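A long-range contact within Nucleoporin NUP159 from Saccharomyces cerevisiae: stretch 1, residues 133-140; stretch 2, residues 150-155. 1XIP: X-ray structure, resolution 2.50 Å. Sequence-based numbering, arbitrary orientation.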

# COMPACT_ATOMS: atom_id res chain seq x y z
N LYS A 133 -9.00 -2.15 -3.66
CA LYS A 133 -8.88 -0.71 -3.52
C LYS A 133 -10.26 -0.10 -3.55
O LYS A 133 -11.11 -0.44 -4.40
CB LYS A 133 -8.05 -0.11 -4.64
CG LYS A 133 -6.68 0.43 -4.22
CD LYS A 133 -6.76 1.74 -3.38
CE LYS A 133 -5.50 1.89 -2.46
NZ LYS A 133 -5.73 2.65 -1.15
N ASN A 134 -10.49 0.82 -2.62
CA ASN A 134 -11.71 1.59 -2.63
C ASN A 134 -11.48 2.94 -3.29
O ASN A 134 -10.50 3.62 -2.99
CB ASN A 134 -12.21 1.78 -1.21
CG ASN A 134 -13.34 2.77 -1.14
OD1 ASN A 134 -13.30 3.69 -0.33
ND2 ASN A 134 -14.35 2.60 -2.00
N VAL A 135 -12.35 3.32 -4.22
CA VAL A 135 -12.16 4.64 -4.84
C VAL A 135 -13.24 5.66 -4.47
O VAL A 135 -12.95 6.63 -3.75
CB VAL A 135 -11.78 4.59 -6.36
CG1 VAL A 135 -12.58 3.56 -7.12
CG2 VAL A 135 -11.88 5.97 -6.98
N ASN A 136 -14.48 5.44 -4.89
CA ASN A 136 -15.54 6.26 -4.31
C ASN A 136 -16.55 5.39 -3.62
O ASN A 136 -16.42 5.08 -2.44
CB ASN A 136 -16.19 7.16 -5.37
CG ASN A 136 -15.28 8.27 -5.83
OD1 ASN A 136 -14.86 9.12 -5.03
ND2 ASN A 136 -14.94 8.26 -7.11
N ASN A 137 -17.57 5.00 -4.37
CA ASN A 137 -18.55 4.03 -3.91
C ASN A 137 -18.31 2.70 -4.56
O ASN A 137 -19.23 1.91 -4.76
CB ASN A 137 -19.97 4.52 -4.25
CG ASN A 137 -20.31 5.80 -3.56
OD1 ASN A 137 -20.22 5.91 -2.33
ND2 ASN A 137 -20.69 6.80 -4.35
N THR A 138 -17.06 2.44 -4.93
CA THR A 138 -16.76 1.20 -5.60
C THR A 138 -15.49 0.55 -5.06
O THR A 138 -14.54 1.24 -4.67
CB THR A 138 -16.71 1.40 -7.14
OG1 THR A 138 -15.56 2.16 -7.47
CG2 THR A 138 -17.85 2.30 -7.65
N LEU A 139 -15.51 -0.78 -5.03
CA LEU A 139 -14.37 -1.57 -4.60
C LEU A 139 -13.80 -2.25 -5.78
O LEU A 139 -14.49 -3.03 -6.43
CB LEU A 139 -14.82 -2.64 -3.62
CG LEU A 139 -14.44 -2.42 -2.17
CD1 LEU A 139 -14.85 -3.62 -1.35
CD2 LEU A 139 -12.96 -2.19 -2.06
N VAL A 140 -12.53 -1.98 -6.07
CA VAL A 140 -11.86 -2.64 -7.17
C VAL A 140 -11.09 -3.84 -6.64
O VAL A 140 -10.31 -3.71 -5.70
CB VAL A 140 -10.93 -1.71 -7.95
CG1 VAL A 140 -10.38 -2.44 -9.18
CG2 VAL A 140 -11.68 -0.45 -8.38
N ALA A 150 -15.15 -5.08 -10.42
CA ALA A 150 -15.66 -3.88 -9.75
C ALA A 150 -16.95 -4.16 -8.98
O ALA A 150 -17.90 -4.69 -9.54
CB ALA A 150 -15.88 -2.76 -10.74
N LEU A 151 -16.94 -3.82 -7.69
CA LEU A 151 -18.11 -3.95 -6.83
C LEU A 151 -18.68 -2.58 -6.53
O LEU A 151 -18.00 -1.74 -5.94
CB LEU A 151 -17.72 -4.62 -5.52
CG LEU A 151 -18.65 -5.65 -4.87
CD1 LEU A 151 -18.71 -5.45 -3.36
CD2 LEU A 151 -20.05 -5.68 -5.48
N ASP A 152 -19.92 -2.34 -6.95
CA ASP A 152 -20.63 -1.13 -6.55
C ASP A 152 -21.15 -1.31 -5.13
O ASP A 152 -21.87 -2.25 -4.83
CB ASP A 152 -21.78 -0.79 -7.51
CG ASP A 152 -22.22 0.68 -7.40
OD1 ASP A 152 -22.79 1.08 -6.36
OD2 ASP A 152 -22.04 1.52 -8.31
N LEU A 153 -20.77 -0.40 -4.24
CA LEU A 153 -21.14 -0.52 -2.85
C LEU A 153 -22.60 -0.12 -2.57
O LEU A 153 -23.21 -0.60 -1.61
CB LEU A 153 -20.15 0.22 -1.97
CG LEU A 153 -18.77 -0.47 -1.90
CD1 LEU A 153 -17.72 0.45 -1.27
CD2 LEU A 153 -18.83 -1.83 -1.17
N ARG A 154 -23.16 0.72 -3.43
CA ARG A 154 -24.56 1.13 -3.32
C ARG A 154 -25.56 0.03 -3.74
O ARG A 154 -26.60 -0.13 -3.09
CB ARG A 154 -24.81 2.42 -4.13
CG ARG A 154 -25.33 3.62 -3.30
CD ARG A 154 -25.18 5.00 -3.99
NE ARG A 154 -26.47 5.62 -4.33
CZ ARG A 154 -26.85 5.97 -5.58
NH1 ARG A 154 -26.03 5.78 -6.61
NH2 ARG A 154 -28.05 6.53 -5.79
N THR A 155 -25.24 -0.72 -4.80
CA THR A 155 -26.18 -1.67 -5.42
C THR A 155 -25.78 -3.14 -5.28
O THR A 155 -26.54 -4.03 -5.67
CB THR A 155 -26.36 -1.35 -6.94
OG1 THR A 155 -25.40 -2.10 -7.70
CG2 THR A 155 -26.02 0.11 -7.27

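Strands 138-140 and 150-152 run antiparallel, their N-to-C directions 163° apart and their axes 4.6 Å apart at closest approach. L139 and L151 form the hydrogen-bonded pair: L139 N donates to L151 O at 2.8 Å and L151 N to L139 O at 2.9 Å, with N-H...O angles of 167° and 171°, close to linear. T138 with D152 and V140 with A150 are the flanking non-hydrogen-bonded pairs, with CA-CA distances of 4.6 and 4.8 Å. At the first of these, T138 CA also lies 3.2 Å from L151 O, a CA-H...O contact bent to 134° at the hydrogen. The ladder's bonding extends past the strand ends, where L153 N reaches N137 O at 2.8 Å and 169°.

Side chains alternate across the sheet. L139 and L151 share one face, CB to CB 4.0 Å; T138, V140, A150 and D152 lie on the other. L153 points toward stretch 1, and its CD2 comes within 4.4 Å of L139 CD1, while its CD1 sits 4.1 Å from N134 ND2. N134 ND2 is held within its own hairpin, donating to T138 O at 3.0 Å and N136 O at 3.3 Å. Within stretch 2, D152 OD1 accepts a hydrogen bond from R154 N at 3.0 Å, tying its side chain to the backbone just after the strand.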